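PDB 1VBL: pectate lyase 47 from Bacillus sp. TS-47, which cleaves pectate, de-esterified pectin, by eliminative lysis and binds calcium, as expected of polysaccharide lyase family 1. Local coordinates for residues L370-S373 and Y374-N378; V359-N363 and G364-I368; T36-T39 and E40-A44; L69-D72 and D73-P77; E6-K9 and P10-W14. All coordinates share one frame; numbering follows the deposited sequence.

Contact 1 of 5, residues L370-S373 and Y374-N378; sequences LVAS and YNESN
The carbonyl oxygen of Val371 lies at the edge of the Tyr374 ring, near its plane, while CB of Asn378 sits over one face, 3.6 Å above the plane and shifted toward the rim. The ring hydroxyl bonds to Leu380 O, further along the chain. The Asn375 amide lies alongside Val371, both side chains pointing the same way, with ND2 3.7 Å from Val371 CG1. Its CG stands beside the backbone N, anti to the carbonyl carbon (chi1 -71°), which folds the amide back along the preceding turn. The outer bonds of this amide include one from Leu382 N to OD1. A third flat group, the Asn378 amide, turns back so that ND2 donates to Tyr374 O over 2.9 Å, with the acceptor in the amide plane; Ser377 N reaches the same oxygen from the opposite face, at 3.2 Å. One water donates to Ser373 O and also bonds to Ser377 OG. Beneath these side chains runs a regular succession of i to i+4 bonds: Tyr374 N to Leu370 O at 2.8 Å, Asn375 N to Val371 O at 2.9 Å and Glu376 N to Ala372 O at 3.0 Å. Leu370, Val371 and Tyr374 face strands 342-345 and 351-361. The arrangement is that of a short amphipathic alpha-helix packed against the late strands of the parallel beta-helix fold of pectate lyases.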
loop_
_atom_site.group_PDB
_atom_site.type_symbol
_atom_site.label_atom_id
_atom_site.label_comp_id
_atom_site.label_asym_id
_atom_site.label_seq_id
_atom_site.Cartn_x
_atom_site.Cartn_y
_atom_site.Cartn_z
ATOM N N LEU A 370 2.876 -18.965 14.779
ATOM C CA LEU A 370 2.031 -18.929 13.593
ATOM C C LEU A 370 2.519 -19.833 12.469
ATOM O O LEU A 370 1.711 -20.363 11.708
ATOM C CB LEU A 370 1.877 -17.490 13.084
ATOM C CG LEU A 370 1.030 -16.567 13.972
ATOM C CD1 LEU A 370 0.843 -15.227 13.282
ATOM C CD2 LEU A 370 -0.330 -17.209 14.249
ATOM N N VAL A 371 3.832 -20.009 12.352
ATOM C CA VAL A 371 4.358 -20.882 11.309
ATOM C C VAL A 371 3.915 -22.313 11.602
ATOM O O VAL A 371 3.451 -23.022 10.711
ATOM C CB VAL A 371 5.903 -20.834 11.235
ATOM C CG1 VAL A 371 6.406 -21.905 10.283
ATOM C CG2 VAL A 371 6.361 -19.463 10.753
ATOM N N ALA A 372 4.059 -22.732 12.856
ATOM C CA ALA A 372 3.657 -24.076 13.259
ATOM C C ALA A 372 2.148 -24.217 13.077
ATOM O O ALA A 372 1.658 -25.242 12.600
ATOM C CB ALA A 372 4.033 -24.327 14.719
ATOM N N SER A 373 1.415 -23.176 13.456
ATOM C CA SER A 373 -0.034 -23.189 13.324
ATOM C C SER A 373 -0.420 -23.391 11.860
ATOM O O SER A 373 -1.307 -24.184 11.541
ATOM C CB SER A 373 -0.622 -21.878 13.848
ATOM O OG SER A 373 -2.023 -21.852 13.669
ATOM N N TYR A 374 0.255 -22.671 10.972
ATOM C CA TYR A 374 -0.010 -22.786 9.546
ATOM C C TYR A 374 0.287 -24.206 9.054
ATOM O O TYR A 374 -0.540 -24.825 8.390
ATOM C CB TYR A 374 0.855 -21.790 8.761
ATOM C CG TYR A 374 0.901 -22.088 7.282
ATOM C CD1 TYR A 374 -0.106 -21.646 6.426
ATOM C CD2 TYR A 374 1.915 -22.883 6.751
ATOM C CE1 TYR A 374 -0.104 -21.995 5.076
ATOM C CE2 TYR A 374 1.923 -23.238 5.410
ATOM C CZ TYR A 374 0.910 -22.792 4.579
ATOM O OH TYR A 374 0.909 -23.162 3.256
ATOM N N ASN A 375 1.472 -24.709 9.387
ATOM C CA ASN A 375 1.891 -26.043 8.961
ATOM C C ASN A 375 0.964 -27.184 9.369
ATOM O O ASN A 375 0.736 -28.109 8.590
ATOM C CB ASN A 375 3.302 -26.354 9.472
ATOM C CG ASN A 375 4.373 -25.557 8.757
ATOM O OD1 ASN A 375 4.200 -25.157 7.604
ATOM N ND2 ASN A 375 5.499 -25.343 9.428
ATOM N N GLU A 376 0.441 -27.121 10.588
ATOM C CA GLU A 376 -0.441 -28.167 11.100
ATOM C C GLU A 376 -1.730 -28.341 10.312
ATOM O O GLU A 376 -2.280 -29.442 10.255
ATOM C CB GLU A 376 -0.806 -27.890 12.559
ATOM C CG GLU A 376 0.338 -28.013 13.542
ATOM C CD GLU A 376 -0.116 -27.768 14.968
ATOM O OE1 GLU A 376 -1.062 -28.452 15.411
ATOM O OE2 GLU A 376 0.467 -26.893 15.642
ATOM N N SER A 377 -2.211 -27.263 9.707
ATOM C CA SER A 377 -3.463 -27.319 8.959
ATOM C C SER A 377 -3.337 -27.169 7.448
ATOM O O SER A 377 -4.346 -27.150 6.742
ATOM C CB SER A 377 -4.420 -26.244 9.487
ATOM O OG SER A 377 -4.600 -26.364 10.889
ATOM N N ASN A 378 -2.113 -27.070 6.941
ATOM C CA ASN A 378 -1.929 -26.902 5.506
ATOM C C ASN A 378 -1.045 -27.959 4.857
ATOM O O ASN A 378 -0.389 -28.743 5.540
ATOM C CB ASN A 378 -1.380 -25.501 5.228
ATOM C CG ASN A 378 -2.438 -24.426 5.384
ATOM O OD1 ASN A 378 -3.219 -24.171 4.466
ATOM N ND2 ASN A 378 -2.491 -23.811 6.563
HETATM O O HOH W 1 -3.209 -25.463 12.836
#

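Contact 2 of 5, residues V359-N363 and G364-I368; sequences VDLPN and GRRYI
Gly364 faces Leu361 across a type I turn, its N bonding to Leu361 O while Leu361 N donates to Gly364 O at 2.8 Å. Its phi of 139° is a backbone shape that glycine readily adopts. Arg365 pairs with Asp360 at a non-hydrogen-bonded position. Their carboxylate and guanidinium planes are almost parallel, yet Asp360 OD2 stands well out of the guanidinium plane, 4.5 Å from Arg365 NE, so no N-H points at it and any attraction is probably one of charge at a distance, while the aliphatic part of Arg365 lies against the carboxylate, CD 3.8 Å from OD2 of Asp360; Asp360 OD2 bonds instead to Tyr329 OH. Arg366, the next residue, exchanges two backbone bonds with Val359. Its side chain bends at chi2 (-70°), carrying the guanidinium back along the hairpin until Val359 CG1 lies 3.5 Å above one face. From there Arg366 NH1 donates to Asn363 OD1 at 3.2 Å, with the oxygen near the guanidinium edge but somewhat tilted from its plane. Ile368 closes the row, its CG2 3.8 Å from Val359 CG1. The hairpin lies toward the C-terminal end of the beta-helix: strand 351-361 runs parallel to 322-332, to which the backbone of Asp360 bonds at Phe330 and Phe332, and Arg365 touches Tyr329 and Pro400.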
loop_
_atom_site.group_PDB
_atom_site.type_symbol
_atom_site.label_atom_id
_atom_site.label_comp_id
_atom_site.label_asym_id
_atom_site.label_seq_id
_atom_site.Cartn_x
_atom_site.Cartn_y
_atom_site.Cartn_z
ATOM N N VAL A 359 -1.537 -13.731 19.896
ATOM C CA VAL A 359 -2.852 -13.729 19.278
ATOM C C VAL A 359 -3.820 -13.521 20.435
ATOM O O VAL A 359 -3.716 -14.180 21.473
ATOM C CB VAL A 359 -3.167 -15.055 18.533
ATOM C CG1 VAL A 359 -3.236 -16.223 19.508
ATOM C CG2 VAL A 359 -4.479 -14.910 17.779
ATOM N N ASP A 360 -4.731 -12.571 20.263
ATOM C CA ASP A 360 -5.713 -12.236 21.286
ATOM C C ASP A 360 -7.087 -12.585 20.733
ATOM O O ASP A 360 -7.641 -11.839 19.923
ATOM C CB ASP A 360 -5.635 -10.737 21.590
ATOM C CG ASP A 360 -6.405 -10.344 22.834
ATOM O OD1 ASP A 360 -7.474 -10.929 23.100
ATOM O OD2 ASP A 360 -5.939 -9.423 23.539
ATOM N N LEU A 361 -7.627 -13.720 21.167
ATOM C CA LEU A 361 -8.931 -14.187 20.708
ATOM C C LEU A 361 -9.945 -14.268 21.849
ATOM O O LEU A 361 -9.584 -14.193 23.024
ATOM C CB LEU A 361 -8.791 -15.572 20.075
ATOM C CG LEU A 361 -7.707 -15.753 19.011
ATOM C CD1 LEU A 361 -7.727 -17.194 18.514
ATOM C CD2 LEU A 361 -7.939 -14.789 17.861
ATOM N N PRO A 362 -11.234 -14.426 21.517
ATOM C CA PRO A 362 -12.205 -14.509 22.609
ATOM C C PRO A 362 -11.965 -15.711 23.520
ATOM O O PRO A 362 -12.346 -15.691 24.687
ATOM C CB PRO A 362 -13.557 -14.554 21.886
ATOM C CG PRO A 362 -13.227 -14.958 20.474
ATOM C CD PRO A 362 -11.902 -14.305 20.210
ATOM N N ASN A 363 -11.308 -16.741 22.991
ATOM C CA ASN A 363 -11.029 -17.941 23.768
ATOM C C ASN A 363 -9.688 -17.839 24.480
ATOM O O ASN A 363 -9.200 -18.823 25.039
ATOM C CB ASN A 363 -11.050 -19.181 22.863
ATOM C CG ASN A 363 -9.719 -19.433 22.173
ATOM O OD1 ASN A 363 -9.025 -18.503 21.767
ATOM N ND2 ASN A 363 -9.367 -20.705 22.024
ATOM N N GLY A 364 -9.087 -16.652 24.451
ATOM C CA GLY A 364 -7.813 -16.477 25.121
ATOM C C GLY A 364 -6.760 -15.657 24.398
ATOM O O GLY A 364 -6.795 -15.475 23.179
ATOM N N ARG A 365 -5.804 -15.173 25.179
ATOM C CA ARG A 365 -4.704 -14.365 24.680
ATOM C C ARG A 365 -3.404 -15.085 25.025
ATOM O O ARG A 365 -3.192 -15.463 26.175
ATOM C CB ARG A 365 -4.751 -12.997 25.357
ATOM C CG ARG A 365 -3.519 -12.144 25.195
ATOM C CD ARG A 365 -3.591 -10.967 26.150
ATOM N NE ARG A 365 -2.351 -10.203 26.174
ATOM C CZ ARG A 365 -2.003 -9.378 27.155
ATOM N NH1 ARG A 365 -2.804 -9.209 28.201
ATOM N NH2 ARG A 365 -0.851 -8.726 27.094
ATOM N N ARG A 366 -2.534 -15.284 24.039
ATOM C CA ARG A 366 -1.275 -15.967 24.309
ATOM C C ARG A 366 -0.281 -15.886 23.171
ATOM O O ARG A 366 -0.629 -15.511 22.055
ATOM C CB ARG A 366 -1.527 -17.446 24.614
ATOM C CG ARG A 366 -1.856 -18.299 23.391
ATOM C CD ARG A 366 -3.228 -17.987 22.822
ATOM N NE ARG A 366 -3.626 -18.964 21.811
ATOM C CZ ARG A 366 -4.846 -19.053 21.292
ATOM N NH1 ARG A 366 -5.800 -18.220 21.687
ATOM N NH2 ARG A 366 -5.115 -19.980 20.380
ATOM N N TYR A 367 0.965 -16.235 23.471
ATOM C CA TYR A 367 2.003 -16.264 22.457
ATOM C C TYR A 367 1.688 -17.476 21.602
ATOM O O TYR A 367 1.197 -18.491 22.105
ATOM C CB TYR A 367 3.387 -16.432 23.084
ATOM C CG TYR A 367 3.964 -15.147 23.623
ATOM C CD1 TYR A 367 3.871 -14.828 24.977
ATOM C CD2 TYR A 367 4.579 -14.234 22.770
ATOM C CE1 TYR A 367 4.380 -13.620 25.468
ATOM C CE2 TYR A 367 5.090 -13.032 23.245
ATOM C CZ TYR A 367 4.988 -12.730 24.592
ATOM O OH TYR A 367 5.493 -11.535 25.053
ATOM N N ILE A 368 1.972 -17.380 20.312
ATOM C CA ILE A 368 1.689 -18.486 19.417
ATOM C C ILE A 368 2.716 -18.565 18.300
ATOM O O ILE A 368 3.296 -17.554 17.896
ATOM C CB ILE A 368 0.277 -18.333 18.804
ATOM C CG1 ILE A 368 -0.050 -19.531 17.908
ATOM C CG2 ILE A 368 0.193 -17.032 18.007
ATOM C CD1 ILE A 368 -1.479 -19.517 17.387
#

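Contact 3 of 5, residues T36-T39 and E40-A44; sequences TNRT and ELIQA
Glu40 OE1 is gripped twice by Thr36, by its backbone N at 2.7 Å and by its OG1, also at 2.7 Å. The amide arrives nearly along the C-O axis, whereas the hydroxyl comes from above the carboxylate plane. Thr36 OG1 can do this because it stands between its own backbone N and carbonyl carbon (chi1 63°), on the same side as the amide. The side chains of Asn37 and Glu40 cross at about a right angle, with their amide and carboxylate planes 42° apart, and a water joins them by accepting from Asn37 ND2 and donating to Glu40 OE2. Asn37 is the N-cap: its OD1 receives Glu40 N over 2.9 Å in an almost straight bond (175°), satisfying an amide in the first turn. Regular helical bonding follows, with Leu41 N on Asn37 O and Ile42 N on Arg38 O. The Arg38 side chain is extended from CG to NE and brings its guanidinium under Ile42, whose CD1 lies over one face, 3.3 Å from Arg38 CZ, a close fit. Arg125 O accepts from NE of this arginine. One residue on, Thr39 CG2 rests 3.5 Å from Gln43 CD. Helix 38-44 follows strand 32-35 and precedes the parallel strand 59-63; Leu41 packs on Ile61, Ala44 reaches Phe33, Val35 and Ile61, and Arg38 faces the loop at Val71.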
loop_
_atom_site.group_PDB
_atom_site.type_symbol
_atom_site.label_atom_id
_atom_site.label_comp_id
_atom_site.label_asym_id
_atom_site.label_seq_id
_atom_site.Cartn_x
_atom_site.Cartn_y
_atom_site.Cartn_z
ATOM N N THR A 36 -2.231 23.521 -1.388
ATOM C CA THR A 36 -3.609 23.316 -0.960
ATOM C C THR A 36 -4.516 22.675 -2.017
ATOM O O THR A 36 -5.697 22.440 -1.761
ATOM C CB THR A 36 -4.240 24.657 -0.524
ATOM O OG1 THR A 36 -4.298 25.544 -1.647
ATOM C CG2 THR A 36 -3.404 25.307 0.571
ATOM N N ASN A 37 -3.973 22.399 -3.199
ATOM C CA ASN A 37 -4.756 21.771 -4.260
ATOM C C ASN A 37 -3.862 21.060 -5.270
ATOM O O ASN A 37 -2.642 21.187 -5.226
ATOM C CB ASN A 37 -5.641 22.806 -4.972
ATOM C CG ASN A 37 -4.839 23.907 -5.634
ATOM O OD1 ASN A 37 -3.948 23.644 -6.438
ATOM N ND2 ASN A 37 -5.162 25.155 -5.303
ATOM N N ARG A 38 -4.481 20.317 -6.182
ATOM C CA ARG A 38 -3.749 19.557 -7.187
ATOM C C ARG A 38 -2.738 20.370 -7.982
ATOM O O ARG A 38 -1.585 19.967 -8.127
ATOM C CB ARG A 38 -4.725 18.881 -8.155
ATOM C CG ARG A 38 -4.032 18.039 -9.221
ATOM C CD ARG A 38 -5.025 17.283 -10.090
ATOM N NE ARG A 38 -4.342 16.544 -11.147
ATOM C CZ ARG A 38 -3.704 17.112 -12.166
ATOM N NH1 ARG A 38 -3.664 18.435 -12.275
ATOM N NH2 ARG A 38 -3.095 16.358 -13.069
ATOM N N THR A 39 -3.168 21.511 -8.510
ATOM C CA THR A 39 -2.269 22.340 -9.302
ATOM C C THR A 39 -1.031 22.772 -8.522
ATOM O O THR A 39 0.090 22.627 -9.003
ATOM C CB THR A 39 -2.993 23.594 -9.832
ATOM O OG1 THR A 39 -4.080 23.191 -10.673
ATOM C CG2 THR A 39 -2.036 24.461 -10.632
ATOM N N GLU A 40 -1.232 23.295 -7.318
ATOM C CA GLU A 40 -0.110 23.745 -6.501
ATOM C C GLU A 40 0.829 22.588 -6.176
ATOM O O GLU A 40 2.046 22.766 -6.095
ATOM C CB GLU A 40 -0.617 24.382 -5.204
ATOM C CG GLU A 40 -1.644 25.489 -5.425
ATOM C CD GLU A 40 -1.976 26.245 -4.153
ATOM O OE1 GLU A 40 -2.028 25.667 -3.063
ATOM O OE2 GLU A 40 -2.221 27.543 -4.286
ATOM N N LEU A 41 0.262 21.399 -5.994
ATOM C CA LEU A 41 1.064 20.222 -5.684
ATOM C C LEU A 41 1.958 19.882 -6.869
ATOM O O LEU A 41 3.163 19.688 -6.712
ATOM C CB LEU A 41 0.157 19.030 -5.349
ATOM C CG LEU A 41 0.829 17.667 -5.135
ATOM C CD1 LEU A 41 1.872 17.761 -4.029
ATOM C CD2 LEU A 41 -0.230 16.629 -4.777
ATOM N N ILE A 42 1.367 19.815 -8.059
ATOM C CA ILE A 42 2.135 19.496 -9.257
ATOM C C ILE A 42 3.164 20.584 -9.565
ATOM O O ILE A 42 4.250 20.298 -10.074
ATOM C CB ILE A 42 1.199 19.277 -10.472
ATOM C CG1 ILE A 42 0.368 18.008 -10.244
ATOM C CG2 ILE A 42 2.017 19.144 -11.756
ATOM C CD1 ILE A 42 -0.587 17.672 -11.369
ATOM N N GLN A 43 2.829 21.831 -9.245
ATOM C CA GLN A 43 3.751 22.937 -9.479
ATOM C C GLN A 43 4.934 22.823 -8.516
ATOM O O GLN A 43 6.087 22.966 -8.917
ATOM C CB GLN A 43 3.029 24.277 -9.291
ATOM C CG GLN A 43 1.848 24.447 -10.236
ATOM C CD GLN A 43 1.129 25.767 -10.067
ATOM O OE1 GLN A 43 0.803 26.174 -8.950
ATOM N NE2 GLN A 43 0.864 26.441 -11.182
ATOM N N ALA A 44 4.648 22.541 -7.248
ATOM C CA ALA A 44 5.707 22.401 -6.252
ATOM C C ALA A 44 6.641 21.251 -6.616
ATOM O O ALA A 44 7.841 21.306 -6.349
ATOM C CB ALA A 44 5.106 22.167 -4.873
HETATM O O HOH W 2 -4.012 27.770 -6.331
#

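Contact 4 of 5, residues L69-D72 and D73-P77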
loop_
_atom_site.group_PDB
_atom_site.type_symbol
_atom_site.label_atom_id
_atom_site.label_comp_id
_atom_site.label_asym_id
_atom_site.label_seq_id
_atom_site.Cartn_x
_atom_site.Cartn_y
_atom_site.Cartn_z
ATOM N N LEU A 69 -7.344 15.012 -5.841
ATOM C CA LEU A 69 -6.610 14.901 -7.096
ATOM C C LEU A 69 -7.520 14.645 -8.286
ATOM O O LEU A 69 -7.087 14.709 -9.435
ATOM C CB LEU A 69 -5.569 13.784 -6.987
ATOM C CG LEU A 69 -4.506 14.045 -5.920
ATOM C CD1 LEU A 69 -3.581 12.839 -5.780
ATOM C CD2 LEU A 69 -3.722 15.295 -6.301
ATOM N N ASN A 70 -8.784 14.354 -8.002
ATOM C CA ASN A 70 -9.773 14.082 -9.039
ATOM C C ASN A 70 -10.452 15.402 -9.430
ATOM O O ASN A 70 -11.670 15.543 -9.308
ATOM C CB ASN A 70 -10.812 13.101 -8.492
ATOM C CG ASN A 70 -11.524 12.327 -9.579
ATOM O OD1 ASN A 70 -12.694 11.973 -9.430
ATOM N ND2 ASN A 70 -10.819 12.039 -10.668
ATOM N N VAL A 71 -9.658 16.367 -9.890
ATOM C CA VAL A 71 -10.176 17.678 -10.277
ATOM C C VAL A 71 -9.551 18.159 -11.583
ATOM O O VAL A 71 -8.471 17.698 -11.967
ATOM C CB VAL A 71 -9.880 18.739 -9.187
ATOM C CG1 VAL A 71 -10.515 18.324 -7.864
ATOM C CG2 VAL A 71 -8.375 18.905 -9.015
ATOM N N ASP A 72 -10.221 19.087 -12.265
ATOM C CA ASP A 72 -9.680 19.604 -13.513
ATOM C C ASP A 72 -8.579 20.618 -13.237
ATOM O O ASP A 72 -8.192 20.832 -12.087
ATOM C CB ASP A 72 -10.779 20.228 -14.389
ATOM C CG ASP A 72 -11.556 21.325 -13.680
ATOM O OD1 ASP A 72 -10.941 22.129 -12.954
ATOM O OD2 ASP A 72 -12.789 21.391 -13.872
ATOM N N ASP A 73 -8.074 21.244 -14.294
ATOM C CA ASP A 73 -6.999 22.212 -14.148
ATOM C C ASP A 73 -7.410 23.479 -13.405
ATOM O O ASP A 73 -6.563 24.290 -13.031
ATOM C CB ASP A 73 -6.417 22.536 -15.523
ATOM C CG ASP A 73 -5.846 21.306 -16.203
ATOM O OD1 ASP A 73 -4.948 20.667 -15.607
ATOM O OD2 ASP A 73 -6.298 20.968 -17.320
ATOM N N ASN A 74 -8.709 23.647 -13.187
ATOM C CA ASN A 74 -9.205 24.796 -12.441
ATOM C C ASN A 74 -9.514 24.311 -11.028
ATOM O O ASN A 74 -10.179 24.992 -10.248
ATOM C CB ASN A 74 -10.461 25.373 -13.096
ATOM C CG ASN A 74 -10.169 26.024 -14.435
ATOM O OD1 ASN A 74 -9.287 26.878 -14.541
ATOM N ND2 ASN A 74 -10.910 25.629 -15.464
ATOM N N ASN A 75 -9.019 23.114 -10.722
ATOM C CA ASN A 75 -9.193 22.483 -9.419
ATOM C C ASN A 75 -10.637 22.173 -9.047
ATOM O O ASN A 75 -10.970 22.045 -7.868
ATOM C CB ASN A 75 -8.537 23.338 -8.332
ATOM C CG ASN A 75 -7.028 23.418 -8.492
ATOM O OD1 ASN A 75 -6.337 22.395 -8.501
ATOM N ND2 ASN A 75 -6.508 24.637 -8.623
ATOM N N GLN A 76 -11.494 22.047 -10.054
ATOM C CA GLN A 76 -12.892 21.715 -9.818
ATOM C C GLN A 76 -13.061 20.203 -9.941
ATOM O O GLN A 76 -12.501 19.580 -10.841
ATOM C CB GLN A 76 -13.797 22.421 -10.829
ATOM C CG GLN A 76 -13.858 23.929 -10.666
ATOM C CD GLN A 76 -14.069 24.347 -9.224
ATOM O OE1 GLN A 76 -13.109 24.552 -8.476
ATOM N NE2 GLN A 76 -15.327 24.458 -8.819
ATOM N N PRO A 77 -13.836 19.592 -9.032
ATOM C CA PRO A 77 -14.052 18.143 -9.075
ATOM C C PRO A 77 -14.643 17.650 -10.395
ATOM O O PRO A 77 -15.526 18.287 -10.971
ATOM C CB PRO A 77 -14.979 17.898 -7.884
ATOM C CG PRO A 77 -15.729 19.194 -7.761
ATOM C CD PRO A 77 -14.629 20.206 -7.953
HETATM O O HOH W 3 -5.737 20.374 -11.234
#
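Asp72 folds its carboxylate back into the turn that follows it. Its CG sits between the backbone N and the carbonyl carbon (chi1 56°), placing OD1 where two amides can reach it: Asn74 N at 2.7 Å and Gln76 N at 3.0 Å. They approach from opposite faces of the carboxylate plane, so the oxygen is held from both sides and rotation of the group is probably restricted. The other oxygen, OD2, lies 3.4 Å from CB of Gln76, whose side chain runs alongside that of Asp72. The bond to Asn74 N makes an Asx turn, superposed on a type I beta turn in which Asn75 N reaches Asp72 O at 2.8 Å. Asn75 is in the left-handed helical region (phi 63°), and Asp72 N then donates to Gln76 O over 2.7 Å, a pattern that fits a type I turn followed by a G1 beta bulge. Val71 turns its side chain toward the returning chain, and both methyls touch it: CG1, beside the backbone N, meets Pro77 N at 3.7 Å, and CG2 meets Asn75 CA, likewise at 3.7 Å. Its CB rests against Gln76 O. Asp73 has CG beside its own N and directs its carboxylate outward to a salt bridge with Arg125, whose NH1 also bonds to Val71 O. A water donates to Asp72 O at the turn.

Contact 5 of 5, residues E6-K9 and P10-W14; sequences EVLK and PYDGW
Lys9 and Asp12 lie side by side, pointing the same way, with Lys9 NZ modelled only 2.4 Å from Asp12 OD2. A salt bridge is indicated, but so short a distance and the crowding of NZ make its exact geometry doubtful. The lysine gets there by bending at chi2 and chi3, which brings CE alongside the carboxylate. Leu8 crosses Asp12 at about a right angle, and its methyls CD1 and CD2 both approach Asp12 O, at 3.5 Å each. Holding the pieces together is a type I turn from Lys9 to Asp12, closed by a straight bond of 3.2 Å from Asp12 N to Lys9 O; the donor stands well above the carbonyl plane. Beyond this first shell the buried carboxylate has a second partner, His275 NE2 on OD1. Thr242 OG1 bonds to Asp12 O, and His394 NE2 to Tyr11 N. The loop has no regular strand of its own: it lies before strand 32-35 on the outside of the beta-helix, with Leu8 and Lys9 touching Trp201 of strand 200-208, Asp12 tied to strands 239-251 and 272-280, and Trp14 N bonded to Thr273.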
loop_
_atom_site.group_PDB
_atom_site.type_symbol
_atom_site.label_atom_id
_atom_site.label_comp_id
_atom_site.label_asym_id
_atom_site.label_seq_id
_atom_site.Cartn_x
_atom_site.Cartn_y
_atom_site.Cartn_z
ATOM N N GLU A 6 12.973 16.861 9.297
ATOM C CA GLU A 6 13.222 15.575 9.943
ATOM C C GLU A 6 13.544 14.471 8.943
ATOM O O GLU A 6 12.936 14.389 7.873
ATOM C CB GLU A 6 12.015 15.163 10.788
ATOM C CG GLU A 6 11.952 15.842 12.148
ATOM C CD GLU A 6 10.703 15.476 12.926
ATOM O OE1 GLU A 6 10.228 14.330 12.782
ATOM O OE2 GLU A 6 10.200 16.330 13.690
ATOM N N VAL A 7 14.507 13.627 9.297
ATOM C CA VAL A 7 14.901 12.531 8.426
ATOM C C VAL A 7 14.852 11.199 9.160
ATOM O O VAL A 7 14.649 11.150 10.374
ATOM C CB VAL A 7 16.323 12.745 7.858
ATOM C CG1 VAL A 7 16.385 14.080 7.117
ATOM C CG2 VAL A 7 17.354 12.709 8.984
ATOM N N LEU A 8 15.028 10.123 8.404
ATOM C CA LEU A 8 15.006 8.769 8.942
ATOM C C LEU A 8 16.185 8.528 9.889
ATOM O O LEU A 8 17.323 8.882 9.576
ATOM C CB LEU A 8 15.073 7.765 7.790
ATOM C CG LEU A 8 14.962 6.289 8.174
ATOM C CD1 LEU A 8 13.513 5.966 8.498
ATOM C CD2 LEU A 8 15.463 5.418 7.025
ATOM N N LYS A 9 15.913 7.921 11.039
ATOM C CA LYS A 9 16.962 7.624 12.008
ATOM C C LYS A 9 18.016 6.750 11.338
ATOM O O LYS A 9 17.713 5.980 10.421
ATOM C CB LYS A 9 16.391 6.911 13.239
ATOM C CG LYS A 9 15.380 7.730 14.028
ATOM C CD LYS A 9 13.944 7.318 13.687
ATOM C CE LYS A 9 13.638 7.502 12.202
ATOM N NZ LYS A 9 12.296 7.063 11.810
ATOM N N PRO A 10 19.269 6.844 11.800
ATOM C CA PRO A 10 20.390 6.080 11.248
ATOM C C PRO A 10 20.227 4.572 11.063
ATOM O O PRO A 10 20.830 3.999 10.157
ATOM C CB PRO A 10 21.548 6.443 12.178
ATOM C CG PRO A 10 20.872 6.769 13.468
ATOM C CD PRO A 10 19.687 7.583 13.003
ATOM N N TYR A 11 19.427 3.926 11.906
ATOM C CA TYR A 11 19.225 2.482 11.791
ATOM C C TYR A 11 17.758 2.097 11.658
ATOM O O TYR A 11 17.397 0.937 11.871
ATOM C CB TYR A 11 19.801 1.749 13.013
ATOM C CG TYR A 11 21.294 1.909 13.196
ATOM C CD1 TYR A 11 21.825 3.044 13.809
ATOM C CD2 TYR A 11 22.178 0.933 12.735
ATOM C CE1 TYR A 11 23.201 3.207 13.957
ATOM C CE2 TYR A 11 23.559 1.085 12.878
ATOM C CZ TYR A 11 24.061 2.224 13.488
ATOM O OH TYR A 11 25.422 2.386 13.617
ATOM N N ASP A 12 16.910 3.051 11.294
ATOM C CA ASP A 12 15.489 2.745 11.195
ATOM C C ASP A 12 15.062 2.039 9.909
ATOM O O ASP A 12 14.615 2.674 8.949
ATOM C CB ASP A 12 14.649 4.011 11.389
ATOM C CG ASP A 12 13.173 3.698 11.589
ATOM O OD1 ASP A 12 12.825 2.501 11.631
ATOM O OD2 ASP A 12 12.362 4.638 11.699
ATOM N N GLY A 13 15.203 0.718 9.907
ATOM C CA GLY A 13 14.798 -0.077 8.761
ATOM C C GLY A 13 15.705 -0.055 7.546
ATOM O O GLY A 13 16.702 0.664 7.496
ATOM N N TRP A 14 15.337 -0.852 6.549
ATOM C CA TRP A 14 16.112 -0.950 5.321
ATOM C C TRP A 14 16.373 0.380 4.612
ATOM O O TRP A 14 17.377 0.519 3.912
ATOM C CB TRP A 14 15.437 -1.927 4.357
ATOM C CG TRP A 14 15.776 -3.374 4.612
ATOM C CD1 TRP A 14 14.906 -4.383 4.931
ATOM C CD2 TRP A 14 17.068 -3.986 4.479
ATOM N NE1 TRP A 14 15.579 -5.585 4.996
ATOM C CE2 TRP A 14 16.905 -5.368 4.722
ATOM C CE3 TRP A 14 18.347 -3.498 4.173
ATOM C CZ2 TRP A 14 17.973 -6.270 4.668
ATOM C CZ3 TRP A 14 19.412 -4.398 4.118
ATOM C CH2 TRP A 14 19.216 -5.768 4.366
#

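In the fold
Along the chain the order is contact 5, contact 3, contact 4, contact 2 and contact 1. Contacts 3 and 4 are neighbours, their centres 11 Å apart, and touch where Thr39 OG1 and Asn75 OD1, 3.2 Å apart, probably share a hydrogen bond. Contacts 1 and 2 adjoin in sequence, strand 364-367 leading into helix 370-377, with centres 16 Å apart. These two pairs lie on opposite sides of the chain's centre, 47 to 50 Å apart between centres, and belong to the early and late parts of the beta-helix. Contact 5 lies on its outer wall, its centre about 28 Å from that of contact 3 and 33 Å from that of contact 2. All five lie away from the calcium site of Asp190, Asp229 and Asp233, consistent with a structural part.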